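Local coordinates for beta-ketoacyl-[acyl-carrier-protein] synthase FabY (Pseudomonas aeruginosa, PDB 4CW4) that condenses acetyl-CoA with malonyl-ACP to form beta-acetoacetyl-ACP, the primer of fatty acid synthesis, releasing carbon dioxide and CoA, at residues Lys55-Glu60 against Arg79-Arg84; Arg353-Asn358 against Asp510-Gln515; Arg456-Ser459 against Gly465-Val468. All blocks are in the same frame, centred on the assembly; numbering follows the deposited sequence. Where two conformers were deposited one is given.

Interaction 1: Lys55-Glu60 against Arg79-Arg84; sequences KLVKAE and RRYAER. With SO4 (sulfate ion), chain B.
The Tyr81 ring lies between two aliphatic groups. Val57 sets CG1 over one face, 3.8 Å from the ring centroid and 28° off its normal, a CH-pi contact; the CG methylene of Arg80 lies over the opposite face, displaced toward the rim. Obliquely to the ring, the carbonyl oxygen of Leu56 comes within 3.6 Å of Tyr81 CE1, while Leu56 CB rests 4.0 Å from the neighbouring ring atom Tyr81 CD1. A branched valine suits this place because CG1 can settle on the ring while the side chain also packs on Leu72 and helix 40-53.

The guanidinium of Arg84 is a second flat group. Tyr81 CD1 sits over one of its faces, and the sulfate and the carbonyl oxygen of Arg80 both lie at its edge. The bend at chi3 (-80°) folds the Arg84 chain back along its own helix, where NH2 donates to Arg80 O at 3.0 Å. The helix is kinked here, the backbone N of Arg84 making no bond to the turn before, and the side chain takes up a carbonyl of that turn.

Sulfate is gripped from several sides. Tyr81 OH donates to O2 at 2.8 Å, Arg84 NH1 to O4 at 2.9 Å, and O3 accepts from both Arg80 NE and Arg84 NH2. Arg80, extended from CG to NE, also gives NH2 to O1 at 3.2 Å and forms a salt bridge with Asp68; the backbone N of Glu67 donates as well. Two long, multidentate arginines and a phenol are well suited to an oxyanion.

Helix 74-87 packs, through Tyr81, on the turn that leads from helix 40-53 into strand 58-60 and on Leu72 of the antiparallel sheet, and its arginines form a surface anion site that the crystallisation liquor probably filled.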
loop_
_atom_site.group_PDB
_atom_site.type_symbol
_atom_site.label_atom_id
_atom_site.label_comp_id
_atom_site.label_asym_id
_atom_site.label_seq_id
_atom_site.Cartn_x
_atom_site.Cartn_y
_atom_site.Cartn_z
ATOM N N LYS A 55 21.905 26.033 4.905
ATOM C CA LYS A 55 22.074 27.212 5.757
ATOM C C LYS A 55 23.533 27.559 6.038
ATOM O O LYS A 55 23.845 28.172 7.066
ATOM C CB LYS A 55 21.339 27.053 7.093
ATOM C CG LYS A 55 19.962 26.426 7.017
ATOM C CD LYS A 55 18.919 27.359 6.467
ATOM C CE LYS A 55 17.527 26.939 6.953
ATOM N NZ LYS A 55 16.472 27.597 6.147
ATOM N N LEU A 56 24.422 27.188 5.130
ATOM C CA LEU A 56 25.837 27.520 5.255
ATOM C C LEU A 56 26.126 28.929 4.736
ATOM O O LEU A 56 27.062 29.591 5.187
ATOM C CB LEU A 56 26.688 26.505 4.498
ATOM C CG LEU A 56 26.688 25.101 5.098
ATOM C CD1 LEU A 56 27.365 24.126 4.170
ATOM C CD2 LEU A 56 27.368 25.089 6.482
ATOM N N VAL A 57 25.320 29.372 3.780
ATOM C CA VAL A 57 25.394 30.746 3.306
ATOM C C VAL A 57 23.995 31.312 3.270
ATOM O O VAL A 57 23.027 30.578 3.195
ATOM C CB VAL A 57 26.047 30.893 1.903
ATOM C CG1 VAL A 57 27.456 30.293 1.886
ATOM C CG2 VAL A 57 25.195 30.285 0.830
ATOM N N LYS A 58 23.911 32.634 3.332
ATOM C CA LYS A 58 22.639 33.324 3.273
ATOM C C LYS A 58 22.456 33.878 1.867
ATOM O O LYS A 58 23.332 34.580 1.350
ATOM C CB LYS A 58 22.628 34.452 4.307
ATOM C CG LYS A 58 21.337 35.256 4.401
ATOM C CD LYS A 58 21.505 36.342 5.462
ATOM C CE LYS A 58 20.231 37.134 5.719
ATOM N NZ LYS A 58 19.119 36.300 6.268
ATOM N N ALA A 59 21.328 33.550 1.248
ATOM C CA ALA A 59 20.990 34.090 -0.064
ATOM C C ALA A 59 20.419 35.496 0.110
ATOM O O ALA A 59 19.307 35.666 0.615
ATOM C CB ALA A 59 19.996 33.187 -0.764
ATOM N N GLU A 60 21.201 36.499 -0.283
ATOM C CA GLU A 60 20.813 37.903 -0.109
ATOM C C GLU A 60 20.847 38.620 -1.434
ATOM O O GLU A 60 21.924 38.922 -1.943
ATOM C CB GLU A 60 21.759 38.626 0.859
ATOM C CG GLU A 60 21.309 40.052 1.230
ATOM C CD GLU A 60 20.080 40.037 2.106
ATOM O OE1 GLU A 60 20.095 39.329 3.137
ATOM O OE2 GLU A 60 19.089 40.693 1.757
ATOM N N ARG A 79 35.408 26.982 -2.856
ATOM C CA ARG A 79 36.631 26.983 -2.075
ATOM C C ARG A 79 36.337 26.833 -0.581
ATOM O O ARG A 79 36.932 26.002 0.104
ATOM C CB ARG A 79 37.395 28.293 -2.327
ATOM C CG ARG A 79 38.416 28.650 -1.258
ATOM C CD ARG A 79 38.814 30.098 -1.379
ATOM N NE ARG A 79 38.579 30.802 -0.117
ATOM C CZ ARG A 79 37.480 31.494 0.183
ATOM N NH1 ARG A 79 36.476 31.589 -0.683
ATOM N NH2 ARG A 79 37.387 32.098 1.361
ATOM N N ARG A 80 35.414 27.644 -0.090
ATOM C CA ARG A 80 35.176 27.782 1.336
ATOM C C ARG A 80 34.325 26.666 1.950
ATOM O O ARG A 80 34.556 26.282 3.096
ATOM C CB ARG A 80 34.501 29.127 1.586
ATOM C CG ARG A 80 34.430 29.562 3.029
ATOM C CD ARG A 80 34.206 31.058 3.084
ATOM N NE ARG A 80 33.951 31.536 4.438
ATOM C CZ ARG A 80 34.158 32.786 4.841
ATOM N NH1 ARG A 80 34.644 33.695 4.003
ATOM N NH2 ARG A 80 33.893 33.123 6.094
ATOM N N TYR A 81 33.356 26.161 1.194
ATOM C CA TYR A 81 32.347 25.267 1.761
ATOM C C TYR A 81 32.293 23.865 1.155
ATOM O O TYR A 81 31.585 23.022 1.683
ATOM C CB TYR A 81 30.943 25.887 1.644
ATOM C CG TYR A 81 30.793 27.224 2.332
ATOM C CD1 TYR A 81 30.482 27.302 3.677
ATOM C CD2 TYR A 81 30.963 28.410 1.634
ATOM C CE1 TYR A 81 30.351 28.540 4.317
ATOM C CE2 TYR A 81 30.832 29.628 2.254
ATOM C CZ TYR A 81 30.533 29.689 3.596
ATOM O OH TYR A 81 30.402 30.911 4.206
ATOM N N ALA A 82 33.019 23.595 0.068
ATOM C CA ALA A 82 32.855 22.287 -0.598
ATOM C C ALA A 82 33.093 21.117 0.363
ATOM O O ALA A 82 32.325 20.160 0.383
ATOM C CB ALA A 82 33.737 22.155 -1.797
ATOM N N GLU A 83 34.148 21.191 1.164
ATOM C CA GLU A 83 34.445 20.104 2.079
ATOM C C GLU A 83 33.265 19.845 3.035
ATOM O O GLU A 83 32.865 18.707 3.246
ATOM C CB GLU A 83 35.730 20.411 2.861
ATOM C CG GLU A 83 36.164 19.294 3.799
ATOM C CD GLU A 83 37.403 19.612 4.634
ATOM O OE1 GLU A 83 38.052 20.669 4.438
ATOM O OE2 GLU A 83 37.728 18.784 5.510
ATOM N N ARG A 84 32.708 20.896 3.626
ATOM C CA ARG A 84 31.545 20.735 4.513
ATOM C C ARG A 84 30.308 20.211 3.793
ATOM O O ARG A 84 29.590 19.371 4.323
ATOM C CB ARG A 84 31.202 22.063 5.191
ATOM C CG ARG A 84 32.075 22.379 6.407
ATOM C CD ARG A 84 31.799 23.760 6.940
ATOM N NE ARG A 84 32.492 24.771 6.157
ATOM C CZ ARG A 84 32.470 26.074 6.436
ATOM N NH1 ARG A 84 31.768 26.517 7.474
ATOM N NH2 ARG A 84 33.151 26.932 5.681
HETATM S S SO4 B . 31.686 30.335 7.507
HETATM O O1 SO4 B . 32.497 31.262 8.296
HETATM O O2 SO4 B . 30.520 31.042 6.980
HETATM O O3 SO4 B . 32.488 29.807 6.401
HETATM O O4 SO4 B . 31.234 29.243 8.368
#

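Interaction 2: Arg353-Asn358 against Asp510-Gln515; sequences RPFGEN and DDVHQQ
The type II beta turn Arg353-Gly356, with its Arg-Pro-Phe sequence, recalls the Arg-Pro-Phe-Asp loop of other ketosynthases, and Phe355 at its third position leans on Val512 of the loop before strand 517-519. Val512 CG2 touches the Phe355 carbonyl oxygen at 3.6 Å, and its other methyl, CG1, lies 4.2 Å from ring atom CD1, oblique to the ring. With two methyls on one carbon, Val512 meets backbone and ring at once. Phe355 carries the positive phi (67°) of its turn position, and the turn is pinned through Arg353 O, which accepts from Gly356 N at 3.1 Å and from Asn358 ND2 at 3.0 Å, the two donors coming from opposite faces of the carbonyl plane.

At the exposed end, two carboxylates face a shared water. Glu357, bent at chi2 (-63°), brings OE2 to 4.2 Å from Asp510 OD2, their planes 46° apart. The water donates to Asp510 OD2 at 2.7 Å and to Glu357 OE2 at a short 2.5 Å, a length to be read with caution, with Lys507 only a long, weak ion pair to Asp510. Such like charges would be expected to raise the proton affinity of one acid, while the water probably eases their repulsion.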
loop_
_atom_site.group_PDB
_atom_site.type_symbol
_atom_site.label_atom_id
_atom_site.label_comp_id
_atom_site.label_asym_id
_atom_site.label_seq_id
_atom_site.Cartn_x
_atom_site.Cartn_y
_atom_site.Cartn_z
ATOM N N ARG A 353 28.236 -0.112 -0.912
ATOM C CA ARG A 353 29.270 -0.573 -1.843
ATOM C C ARG A 353 28.702 -1.577 -2.860
ATOM O O ARG A 353 29.056 -2.759 -2.835
ATOM C CB ARG A 353 30.390 -1.254 -1.031
ATOM C CG ARG A 353 31.224 -0.287 -0.207
ATOM C CD ARG A 353 31.907 -1.011 0.965
ATOM N NE ARG A 353 32.819 -0.190 1.762
ATOM C CZ ARG A 353 34.142 -0.151 1.620
ATOM N NH1 ARG A 353 34.747 -0.858 0.663
ATOM N NH2 ARG A 353 34.869 0.605 2.439
ATOM N N PRO A 354 27.731 -1.146 -3.676
ATOM C CA PRO A 354 27.151 -2.057 -4.679
ATOM C C PRO A 354 28.232 -2.748 -5.517
ATOM O O PRO A 354 29.135 -2.088 -5.995
ATOM C CB PRO A 354 26.304 -1.123 -5.554
ATOM C CG PRO A 354 26.036 0.076 -4.703
ATOM C CD PRO A 354 27.274 0.236 -3.849
ATOM N N PHE A 355 28.118 -4.064 -5.659
ATOM C CA PHE A 355 29.010 -4.883 -6.484
ATOM C C PHE A 355 30.447 -4.993 -5.986
ATOM O O PHE A 355 31.249 -5.655 -6.624
ATOM C CB PHE A 355 28.939 -4.460 -7.955
ATOM C CG PHE A 355 27.554 -4.607 -8.520
ATOM C CD1 PHE A 355 27.006 -5.859 -8.744
ATOM C CD2 PHE A 355 26.782 -3.496 -8.754
ATOM C CE1 PHE A 355 25.708 -5.989 -9.189
ATOM C CE2 PHE A 355 25.492 -3.614 -9.222
ATOM C CZ PHE A 355 24.953 -4.864 -9.454
ATOM N N GLY A 356 30.747 -4.393 -4.829
ATOM C CA GLY A 356 32.033 -4.558 -4.193
ATOM C C GLY A 356 31.961 -5.515 -3.030
ATOM O O GLY A 356 30.913 -6.080 -2.768
ATOM N N GLU A 357 33.084 -5.717 -2.349
ATOM C CA GLU A 357 33.025 -6.295 -1.008
ATOM C C GLU A 357 32.002 -5.469 -0.218
ATOM O O GLU A 357 32.071 -4.239 -0.184
ATOM C CB GLU A 357 34.391 -6.286 -0.327
ATOM C CG GLU A 357 35.458 -7.083 -1.067
ATOM C CD GLU A 357 35.136 -8.559 -1.151
ATOM O OE1 GLU A 357 34.583 -9.106 -0.174
ATOM O OE2 GLU A 357 35.426 -9.172 -2.207
ATOM N N ASN A 358 31.026 -6.137 0.383
ATOM C CA ASN A 358 29.923 -5.425 1.013
ATOM C C ASN A 358 29.234 -6.284 2.062
ATOM O O ASN A 358 29.603 -7.455 2.252
ATOM C CB ASN A 358 28.946 -4.834 -0.037
ATOM C CG ASN A 358 28.299 -5.880 -0.927
ATOM O OD1 ASN A 358 28.136 -7.039 -0.539
ATOM N ND2 ASN A 358 27.858 -5.453 -2.118
ATOM N N ASP A 510 35.110 -10.430 -6.265
ATOM C CA ASP A 510 35.536 -11.551 -7.086
ATOM C C ASP A 510 34.399 -12.454 -7.550
ATOM O O ASP A 510 34.539 -13.127 -8.554
ATOM C CB ASP A 510 36.559 -12.400 -6.329
ATOM C CG ASP A 510 37.819 -11.637 -6.005
ATOM O OD1 ASP A 510 38.671 -11.532 -6.907
ATOM O OD2 ASP A 510 37.944 -11.139 -4.861
ATOM N N ASP A 511 33.278 -12.474 -6.833
ATOM C CA ASP A 511 32.184 -13.383 -7.187
ATOM C C ASP A 511 31.132 -12.749 -8.093
ATOM O O ASP A 511 30.143 -13.382 -8.433
ATOM C CB ASP A 511 31.544 -14.022 -5.943
ATOM C CG ASP A 511 30.972 -13.007 -4.961
ATOM O OD1 ASP A 511 30.872 -11.807 -5.311
ATOM O OD2 ASP A 511 30.595 -13.441 -3.832
ATOM N N VAL A 512 31.334 -11.492 -8.487
ATOM C CA VAL A 512 30.386 -10.832 -9.364
ATOM C C VAL A 512 30.573 -11.334 -10.802
ATOM O O VAL A 512 31.697 -11.500 -11.273
ATOM C CB VAL A 512 30.567 -9.320 -9.287
ATOM C CG1 VAL A 512 29.788 -8.610 -10.392
ATOM C CG2 VAL A 512 30.133 -8.811 -7.899
ATOM N N HIS A 513 29.463 -11.559 -11.495
ATOM C CA HIS A 513 29.492 -12.029 -12.883
ATOM C C HIS A 513 29.639 -10.819 -13.814
ATOM O O HIS A 513 28.729 -9.999 -13.904
ATOM C CB HIS A 513 28.197 -12.768 -13.213
ATOM C CG HIS A 513 27.976 -14.007 -12.407
ATOM N ND1 HIS A 513 27.354 -15.124 -12.928
ATOM C CD2 HIS A 513 28.258 -14.305 -11.116
ATOM C CE1 HIS A 513 27.265 -16.053 -11.996
ATOM N NE2 HIS A 513 27.803 -15.584 -10.888
ATOM N N GLN A 514 30.772 -10.716 -14.509
ATOM C CA GLN A 514 31.126 -9.510 -15.241
ATOM C C GLN A 514 31.366 -9.671 -16.727
ATOM O O GLN A 514 31.680 -8.683 -17.373
ATOM C CB GLN A 514 32.470 -8.970 -14.706
ATOM C CG GLN A 514 32.442 -8.486 -13.332
ATOM C CD GLN A 514 33.648 -7.668 -12.991
ATOM O OE1 GLN A 514 34.599 -8.157 -12.368
ATOM N NE2 GLN A 514 33.600 -6.396 -13.344
ATOM N N GLN A 515 31.279 -10.883 -17.272
ATOM C CA GLN A 515 31.800 -11.092 -18.624
ATOM C C GLN A 515 31.242 -10.074 -19.620
ATOM O O GLN A 515 31.990 -9.548 -20.431
ATOM C CB GLN A 515 31.588 -12.527 -19.144
ATOM C CG GLN A 515 32.281 -12.743 -20.514
ATOM C CD GLN A 515 32.102 -14.131 -21.120
ATOM O OE1 GLN A 515 31.579 -15.063 -20.497
ATOM N NE2 GLN A 515 32.543 -14.271 -22.360
HETATM O O HOH W 1 35.955 -11.477 -3.100
#

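Interaction 3: Arg456-Ser459 against Gly465-Val468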
loop_
_atom_site.group_PDB
_atom_site.type_symbol
_atom_site.label_atom_id
_atom_site.label_comp_id
_atom_site.label_asym_id
_atom_site.label_seq_id
_atom_site.Cartn_x
_atom_site.Cartn_y
_atom_site.Cartn_z
ATOM N N ARG A 456 23.365 -12.703 -18.011
ATOM C CA ARG A 456 22.686 -13.696 -18.832
ATOM C C ARG A 456 21.686 -13.076 -19.825
ATOM O O ARG A 456 21.517 -13.578 -20.943
ATOM C CB ARG A 456 22.018 -14.736 -17.946
ATOM C CG ARG A 456 23.020 -15.573 -17.163
ATOM C CD ARG A 456 22.321 -16.684 -16.411
ATOM N NE ARG A 456 21.644 -17.577 -17.343
ATOM C CZ ARG A 456 20.676 -18.423 -17.016
ATOM N NH1 ARG A 456 20.247 -18.502 -15.768
ATOM N NH2 ARG A 456 20.124 -19.178 -17.956
ATOM N N VAL A 457 21.047 -11.976 -19.447
ATOM C CA VAL A 457 20.209 -11.248 -20.389
ATOM C C VAL A 457 21.087 -10.588 -21.456
ATOM O O VAL A 457 20.760 -10.623 -22.643
ATOM C CB VAL A 457 19.314 -10.219 -19.682
ATOM C CG1 VAL A 457 18.613 -9.337 -20.678
ATOM C CG2 VAL A 457 18.304 -10.937 -18.810
ATOM N N ALA A 458 22.209 -10.002 -21.049
ATOM C CA ALA A 458 23.157 -9.457 -22.017
ATOM C C ALA A 458 23.557 -10.501 -23.047
ATOM O O ALA A 458 23.614 -10.218 -24.242
ATOM C CB ALA A 458 24.386 -8.922 -21.308
ATOM N N SER A 459 23.841 -11.712 -22.586
ATOM C CA SER A 459 24.292 -12.743 -23.496
ATOM C C SER A 459 23.175 -13.081 -24.479
ATOM O O SER A 459 23.408 -13.189 -25.685
ATOM C CB SER A 459 24.735 -13.973 -22.709
ATOM O OG SER A 459 25.177 -14.972 -23.591
ATOM N N GLY A 465 29.941 -5.380 -22.712
ATOM C CA GLY A 465 30.324 -4.145 -22.044
ATOM C C GLY A 465 29.135 -3.298 -21.610
ATOM O O GLY A 465 29.152 -2.070 -21.724
ATOM N N TRP A 466 28.089 -3.954 -21.123
ATOM C CA TRP A 466 26.831 -3.271 -20.796
ATOM C C TRP A 466 27.078 -2.364 -19.608
ATOM O O TRP A 466 27.383 -2.849 -18.521
ATOM C CB TRP A 466 25.756 -4.275 -20.427
ATOM C CG TRP A 466 24.319 -3.880 -20.686
ATOM C CD1 TRP A 466 23.858 -2.793 -21.352
ATOM C CD2 TRP A 466 23.173 -4.627 -20.282
ATOM N NE1 TRP A 466 22.478 -2.810 -21.388
ATOM C CE2 TRP A 466 22.036 -3.936 -20.741
ATOM C CE3 TRP A 466 23.006 -5.820 -19.577
ATOM C CZ2 TRP A 466 20.735 -4.404 -20.522
ATOM C CZ3 TRP A 466 21.721 -6.284 -19.354
ATOM C CH2 TRP A 466 20.598 -5.579 -19.838
ATOM N N PRO A 467 26.953 -1.049 -19.798
ATOM C CA PRO A 467 27.307 -0.177 -18.676
ATOM C C PRO A 467 26.294 -0.260 -17.546
ATOM O O PRO A 467 25.067 -0.215 -17.767
ATOM C CB PRO A 467 27.337 1.225 -19.300
ATOM C CG PRO A 467 27.474 0.974 -20.779
ATOM C CD PRO A 467 26.722 -0.286 -21.037
ATOM N N VAL A 468 26.836 -0.368 -16.334
ATOM C CA VAL A 468 26.053 -0.498 -15.111
ATOM C C VAL A 468 26.415 0.609 -14.121
ATOM O O VAL A 468 27.591 0.896 -13.886
ATOM C CB VAL A 468 26.302 -1.883 -14.444
ATOM C CG1 VAL A 468 25.593 -1.998 -13.097
ATOM C CG2 VAL A 468 25.889 -3.017 -15.361
#
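Trp466 turns the six-membered half of its indole toward Val457 and Ala458, joining helix 444-461 to strand 466-469 within the beta-alpha-beta unit that starts with strand 434-437 in the C-terminal half of this thiolase-type fold. Its CG stands roughly anti to the backbone N (chi1 -152°), and chi2 of 8° keeps CD1 on the CA side, which sends the benzo ring outward from the strand to the helix.

The two helix residues meet different parts of that ring, both obliquely. Ala458 presents its CB to CE3 at 3.8 Å; a side chain of one methyl suits this position because the indole comes close to the helix backbone. One residue earlier, Val457 reaches the far corner of the ring, CG1 to CH2, at 4.3 Å, and its branched shape also packs on Val414 and Val418 of helix 409-425. Val418 touches Trp466 as well, so the large, flat side chain fills the ground between two helices and the strands.

The polar edge of the indole is used on the strand side, where Trp466 NE1 is hydrogen-bonded to Ser434 OG. Arg456 points away from this interior; in the conformer given, its NH2 is hydrogen-bonded to the carbonyl oxygen of Ile610 of the second subunit. Polar backbone also borders the ring: Trp466 CZ3 lies 4.1 Å from the amide N of Ala458.

How the interactions relate
Interactions 2 and 3 are neighbours, their centres about 14 Å apart, and they touch where Phe355 CE2 meets Val468 CG1 at 4.2 Å. Interaction 3 is nested in the chain loop that interaction 2 closes, and helix 444-461 serves both, receiving Phe355 on Glu450 and Trp466 further along. Of the three, interaction 2 has the plainest tie to the catalytic centre: the Phe355 side chain is about 7 Å from that of His439, a predicted active-site residue. Interaction 1, with its sulfate, stands apart, about 18 Å from interaction 2 and 24 Å from interaction 3 between nearest atoms, and away from the annotated catalytic residues.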